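Local coordinates for exosome complex component Rrp42 (Archaeoglobus fulgidus, PDB 3M7N), which probably serves as a non-catalytic RNase PH-family subunit of the archaeal RNA-degrading exosome, contributing to the structure of the Rrp41 active site, at residues Arg33-Ile38 against Val51-Thr56; Glu43-Ser48 against Gly61-Pro66. All coordinates share one frame; numbering follows the deposited sequence.

Contact 1 of 2, residues Arg33-Ile38 against Val51-Thr56; sequences RKVEII and VKLGDT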
loop_
_atom_site.group_PDB
_atom_site.type_symbol
_atom_site.label_atom_id
_atom_site.label_comp_id
_atom_site.label_asym_id
_atom_site.label_seq_id
_atom_site.Cartn_x
_atom_site.Cartn_y
_atom_site.Cartn_z
ATOM N N ARG H 33 32.118 21.724 6.019
ATOM C CA ARG H 33 33.124 20.696 6.277
ATOM C C ARG H 33 34.017 20.535 5.047
ATOM O O ARG H 33 33.767 21.111 3.987
ATOM C CB ARG H 33 32.507 19.346 6.610
ATOM C CG ARG H 33 31.547 19.307 7.783
ATOM C CD ARG H 33 30.163 19.198 7.220
ATOM N NE ARG H 33 29.530 17.936 7.519
ATOM C CZ ARG H 33 28.418 17.476 6.942
ATOM N NH1 ARG H 33 27.941 16.301 7.325
ATOM N NH2 ARG H 33 27.788 18.157 5.998
ATOM N N LYS H 34 35.064 19.739 5.202
ATOM C CA LYS H 34 35.961 19.437 4.117
ATOM C C LYS H 34 35.152 18.841 2.972
ATOM O O LYS H 34 34.331 17.941 3.175
ATOM C CB LYS H 34 37.002 18.445 4.619
ATOM C CG LYS H 34 38.084 18.035 3.630
ATOM C CD LYS H 34 39.129 17.168 4.378
ATOM C CE LYS H 34 40.247 16.645 3.477
ATOM N NZ LYS H 34 39.852 15.415 2.739
ATOM N N VAL H 35 35.382 19.358 1.773
ATOM C CA VAL H 35 34.719 18.893 0.585
ATOM C C VAL H 35 35.726 18.170 -0.290
ATOM O O VAL H 35 36.860 18.586 -0.405
ATOM C CB VAL H 35 34.184 20.066 -0.214
ATOM C CG1 VAL H 35 33.725 19.606 -1.574
ATOM C CG2 VAL H 35 33.072 20.745 0.545
ATOM N N GLU H 36 35.307 17.079 -0.904
ATOM C CA GLU H 36 36.142 16.387 -1.864
ATOM C C GLU H 36 35.282 16.043 -3.068
ATOM O O GLU H 36 34.188 15.479 -2.916
ATOM C CB GLU H 36 36.694 15.117 -1.234
ATOM C CG GLU H 36 38.155 14.917 -1.435
ATOM C CD GLU H 36 38.647 13.620 -0.818
ATOM O OE1 GLU H 36 39.261 12.810 -1.555
ATOM O OE2 GLU H 36 38.412 13.417 0.399
ATOM N N ILE H 37 35.768 16.403 -4.253
ATOM C CA ILE H 37 35.060 16.164 -5.506
ATOM C C ILE H 37 35.864 15.248 -6.446
ATOM O O ILE H 37 36.901 15.657 -6.963
ATOM C CB ILE H 37 34.760 17.482 -6.229
ATOM C CG1 ILE H 37 34.092 18.467 -5.270
ATOM C CG2 ILE H 37 33.878 17.236 -7.446
ATOM C CD1 ILE H 37 33.819 19.834 -5.887
ATOM N N ILE H 38 35.387 14.018 -6.663
ATOM C CA ILE H 38 36.088 13.059 -7.515
ATOM C C ILE H 38 35.310 12.749 -8.786
ATOM O O ILE H 38 34.323 12.011 -8.755
ATOM C CB ILE H 38 36.354 11.697 -6.792
ATOM C CG1 ILE H 38 36.533 11.880 -5.281
ATOM C CG2 ILE H 38 37.570 10.978 -7.406
ATOM C CD1 ILE H 38 37.941 12.212 -4.868
ATOM N N VAL H 51 31.124 13.018 -4.513
ATOM C CA VAL H 51 31.424 14.079 -3.586
ATOM C C VAL H 51 31.409 13.618 -2.143
ATOM O O VAL H 51 30.495 12.922 -1.716
ATOM C CB VAL H 51 30.421 15.227 -3.738
ATOM C CG1 VAL H 51 30.470 16.165 -2.499
ATOM C CG2 VAL H 51 30.680 15.949 -5.032
ATOM N N LYS H 52 32.425 14.032 -1.396
ATOM C CA LYS H 52 32.444 13.874 0.052
ATOM C C LYS H 52 32.352 15.239 0.726
ATOM O O LYS H 52 33.102 16.173 0.399
ATOM C CB LYS H 52 33.711 13.149 0.516
ATOM C CG LYS H 52 33.906 11.790 -0.137
ATOM C CD LYS H 52 35.221 11.159 0.282
ATOM C CE LYS H 52 35.275 9.719 -0.188
ATOM N NZ LYS H 52 36.626 9.120 0.002
ATOM N N LEU H 53 31.420 15.328 1.664
ATOM C CA LEU H 53 31.122 16.543 2.390
ATOM C C LEU H 53 31.146 16.139 3.841
ATOM O O LEU H 53 30.158 15.647 4.353
ATOM C CB LEU H 53 29.723 17.048 2.006
ATOM C CG LEU H 53 29.189 18.262 2.757
ATOM C CD1 LEU H 53 30.314 19.257 2.877
ATOM C CD2 LEU H 53 27.965 18.896 2.080
ATOM N N GLY H 54 32.273 16.348 4.508
ATOM C CA GLY H 54 32.503 15.702 5.791
ATOM C C GLY H 54 32.410 14.193 5.585
ATOM O O GLY H 54 33.054 13.655 4.682
ATOM N N ASP H 55 31.594 13.515 6.386
ATOM C CA ASP H 55 31.370 12.074 6.204
ATOM C C ASP H 55 30.214 11.743 5.260
ATOM O O ASP H 55 30.010 10.579 4.899
ATOM C CB ASP H 55 31.174 11.362 7.543
ATOM C CG ASP H 55 32.434 11.375 8.398
ATOM O OD1 ASP H 55 32.322 11.519 9.626
ATOM O OD2 ASP H 55 33.542 11.251 7.846
ATOM N N THR H 56 29.477 12.765 4.837
ATOM C CA THR H 56 28.470 12.592 3.806
ATOM C C THR H 56 29.085 12.251 2.439
ATOM O O THR H 56 30.055 12.877 2.012
ATOM C CB THR H 56 27.546 13.830 3.720
ATOM O OG1 THR H 56 26.727 13.861 4.883
ATOM C CG2 THR H 56 26.651 13.784 2.487
HETATM O O HOH W 1 30.308 14.808 8.402
HETATM O O HOH W 2 35.009 14.939 3.301
#
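Glu36 and Lys52 form the hydrogen-bonded pair at the middle of an antiparallel ladder, where strands 35-38 and 51-53 run at 175° to each other. Glu36 N reaches Lys52 O at 2.7 Å, and Lys52 N returns an equally short bond to Glu36 O. Val35-Leu53 and Ile37-Val51 are the non-hydrogen-bonded pairs flanking it. The ladder ends where Gly54 N donates to Lys34 O (2.9 Å), almost in line with the carbonyl; a water bridges that same oxygen to Gly54 O. Gly54 sits in a type II' turn from Leu53 to Thr56 with positive phi, and a CB there would collide with Arg33 NE.

Arg33 closes the turn side of the contact. Its chain bends at chi2 (105°) and chi3 (113°), which places one face of the guanidinium against Leu53 O; that oxygen sits 3.6 Å above the plane, over the centre of the group, while Arg33 NH2 touches Leu53 CG at 3.5 Å. Another water links Arg33 NH1 to Asp55 N, and NH2 forms a salt bridge with Asp199. On one face of the ladder, Val35 CG2 meets Leu53 CD1 (3.9 Å) and Ile37 CG2 lies 4.2 Å from Val51 CG2. On the other, the Glu36 and Lys52 side chains lie alongside each other, pointing the same way, with Glu36 OE2 beside Lys52 CD; Glu36 OE2 forms a salt bridge with Lys34 NZ (3.4 Å), whereas Lys52 NZ stays 4.7 Å from it.

The apolar face rests on helix 148-161, where Ile37, Val51 and Leu53 touch Ala158, Ala155 and Ala151. Strand 35-39 is the outermost of the five-stranded sheet within this chain, and strand 47-53 continues through the turn into strand 56-67.

Contact 2 of 2, residues Glu43-Ser48 against Gly61-Pro66; sequences EKAEGS and GVKMQP
Gly61 packs closely against Ser48, their CA atoms 4.2 Å apart in a non-hydrogen-bonded antiparallel pair, and its CA makes a CA-H...O contact with Gly47 O. Val62 follows as the hydrogen-bonded partner of Gly47: its N donates to Gly47 O at 2.7 Å, tilted 35° from the carbonyl plane. In return, Val62 O receives two weak bonds, from Glu46 N at 3.1 Å and from Gly47 N at 3.4 Å.

The Lys63 chain, bent at chi2 and chi3, brings its NZ to Glu46, whose side chain it crosses at about a right angle. Lys63 NZ makes a salt bridge with Glu46 OE2 (3.1 Å), on the syn lone pair, and a weak bond to Lys44 O; the same ammonium also donates to Glu87 O and Val86 O of the neighbouring exonuclease 1 subunit. Met64 N then binds the other carboxylate oxygen, Glu46 OE1, at 2.9 Å through its anti lone pair. The bend of Glu46 at chi2 (69°) brings the carboxylate alongside the backbone of 63-64, where its two oxygens hold a lysine and a backbone N-H, while OE2 has a second cationic partner in Arg169. An alanine in place of Glu46 would probably leave Lys63 and Arg169 without their shared counter-charge and Met64 N without its acceptor.

With Glu46 and Gly47 both opposite Val62, the geometry is that of a classic beta bulge, here at the start of strand 47-53 in the mixed sheet of this RNase PH-family domain, beside the exonuclease 1 subunit.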
loop_
_atom_site.group_PDB
_atom_site.type_symbol
_atom_site.label_atom_id
_atom_site.label_comp_id
_atom_site.label_asym_id
_atom_site.label_seq_id
_atom_site.Cartn_x
_atom_site.Cartn_y
_atom_site.Cartn_z
ATOM N N GLU H 43 33.169 4.910 -15.072
ATOM C CA GLU H 43 33.573 4.940 -16.484
ATOM C C GLU H 43 32.434 4.673 -17.464
ATOM O O GLU H 43 32.392 5.255 -18.540
ATOM C CB GLU H 43 34.685 3.920 -16.768
ATOM C CG GLU H 43 35.791 3.887 -15.751
ATOM C CD GLU H 43 35.488 2.926 -14.627
ATOM O OE1 GLU H 43 35.348 3.402 -13.478
ATOM O OE2 GLU H 43 35.378 1.698 -14.900
ATOM N N LYS H 44 31.523 3.771 -17.110
ATOM C CA LYS H 44 30.468 3.400 -18.043
ATOM C C LYS H 44 29.490 4.535 -18.233
ATOM O O LYS H 44 28.755 4.570 -19.216
ATOM C CB LYS H 44 29.721 2.137 -17.596
ATOM C CG LYS H 44 30.473 0.841 -17.872
ATOM C CD LYS H 44 29.547 -0.376 -17.917
ATOM C CE LYS H 44 30.377 -1.669 -18.059
ATOM N NZ LYS H 44 29.558 -2.907 -18.327
ATOM N N ALA H 45 29.458 5.463 -17.288
ATOM C CA ALA H 45 28.592 6.623 -17.452
ATOM C C ALA H 45 29.202 7.645 -18.424
ATOM O O ALA H 45 30.411 7.643 -18.674
ATOM C CB ALA H 45 28.309 7.253 -16.119
ATOM N N GLU H 46 28.359 8.511 -18.974
ATOM C CA GLU H 46 28.837 9.631 -19.789
ATOM C C GLU H 46 29.575 10.686 -18.956
ATOM O O GLU H 46 30.556 11.285 -19.403
ATOM C CB GLU H 46 27.688 10.250 -20.579
ATOM C CG GLU H 46 27.261 9.432 -21.808
ATOM C CD GLU H 46 26.574 8.112 -21.449
ATOM O OE1 GLU H 46 25.341 8.105 -21.279
ATOM O OE2 GLU H 46 27.265 7.082 -21.336
ATOM N N GLY H 47 29.100 10.895 -17.740
ATOM C CA GLY H 47 29.753 11.783 -16.789
ATOM C C GLY H 47 29.428 11.280 -15.389
ATOM O O GLY H 47 28.416 10.598 -15.186
ATOM N N SER H 48 30.288 11.586 -14.423
ATOM C CA SER H 48 30.050 11.096 -13.085
ATOM C C SER H 48 30.900 11.815 -12.082
ATOM O O SER H 48 31.963 12.330 -12.419
ATOM C CB SER H 48 30.315 9.578 -12.999
ATOM O OG SER H 48 31.678 9.272 -13.221
ATOM N N GLY H 61 25.676 10.186 -11.457
ATOM C CA GLY H 61 26.070 9.784 -12.797
ATOM C C GLY H 61 25.176 10.439 -13.827
ATOM O O GLY H 61 24.001 10.710 -13.572
ATOM N N VAL H 62 25.735 10.708 -14.995
ATOM C CA VAL H 62 24.969 11.310 -16.062
ATOM C C VAL H 62 24.891 10.359 -17.237
ATOM O O VAL H 62 25.880 9.743 -17.600
ATOM C CB VAL H 62 25.605 12.642 -16.542
ATOM C CG1 VAL H 62 24.773 13.250 -17.674
ATOM C CG2 VAL H 62 25.736 13.618 -15.384
ATOM N N LYS H 63 23.706 10.253 -17.829
ATOM C CA LYS H 63 23.513 9.462 -19.033
ATOM C C LYS H 63 22.828 10.295 -20.111
ATOM O O LYS H 63 21.887 11.041 -19.835
ATOM C CB LYS H 63 22.677 8.209 -18.738
ATOM C CG LYS H 63 23.316 7.232 -17.769
ATOM C CD LYS H 63 24.613 6.657 -18.335
ATOM C CE LYS H 63 24.353 5.709 -19.503
ATOM N NZ LYS H 63 25.570 4.914 -19.843
ATOM N N MET H 64 23.293 10.162 -21.345
ATOM C CA MET H 64 22.692 10.890 -22.446
ATOM C C MET H 64 22.286 9.930 -23.543
ATOM O O MET H 64 23.037 9.019 -23.893
ATOM C CB MET H 64 23.670 11.919 -23.010
ATOM C CG MET H 64 24.080 12.995 -22.022
ATOM S SD MET H 64 25.188 14.192 -22.781
ATOM C CE MET H 64 24.026 15.068 -23.835
ATOM N N GLN H 65 21.092 10.131 -24.077
ATOM C CA GLN H 65 20.631 9.357 -25.215
ATOM C C GLN H 65 19.735 10.237 -26.077
ATOM O O GLN H 65 19.073 11.139 -25.570
ATOM C CB GLN H 65 19.910 8.086 -24.753
ATOM C CG GLN H 65 18.675 8.337 -23.911
ATOM C CD GLN H 65 18.021 7.056 -23.409
ATOM O OE1 GLN H 65 18.678 6.181 -22.833
ATOM N NE2 GLN H 65 16.713 6.945 -23.623
ATOM N N PRO H 66 19.753 10.011 -27.397
ATOM C CA PRO H 66 18.863 10.752 -28.297
ATOM C C PRO H 66 17.429 10.457 -27.922
ATOM O O PRO H 66 17.182 9.410 -27.340
ATOM C CB PRO H 66 19.184 10.156 -29.662
ATOM C CG PRO H 66 20.604 9.700 -29.542
ATOM C CD PRO H 66 20.750 9.213 -28.132
HETATM O O HOH W 3 23.650 6.508 -22.739
#

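Contacts 1 and 2 lie on successive strand pairs of one sheet: contact 1 joins strands 35-39 and 47-53, contact 2 joins 47-53 and 56-67, so the middle strand serves both. Their centres are about 22 Å apart, and the segments adjoin in sequence but touch nowhere else. Contact 1 lies by the turn that joins strands 47-53 and 56-67, whereas contact 2 pairs the ends of those strands away from it. Bound nucleic acid comes within about 5 Å of the nearest atom of contact 2, against about 21 Å for contact 1. Contact 1 meets the exonuclease 1 subunit through an Asp55 salt bridge; contact 2 reaches it through several residues, consistent with a role in shaping the neighbouring Rrp41 site.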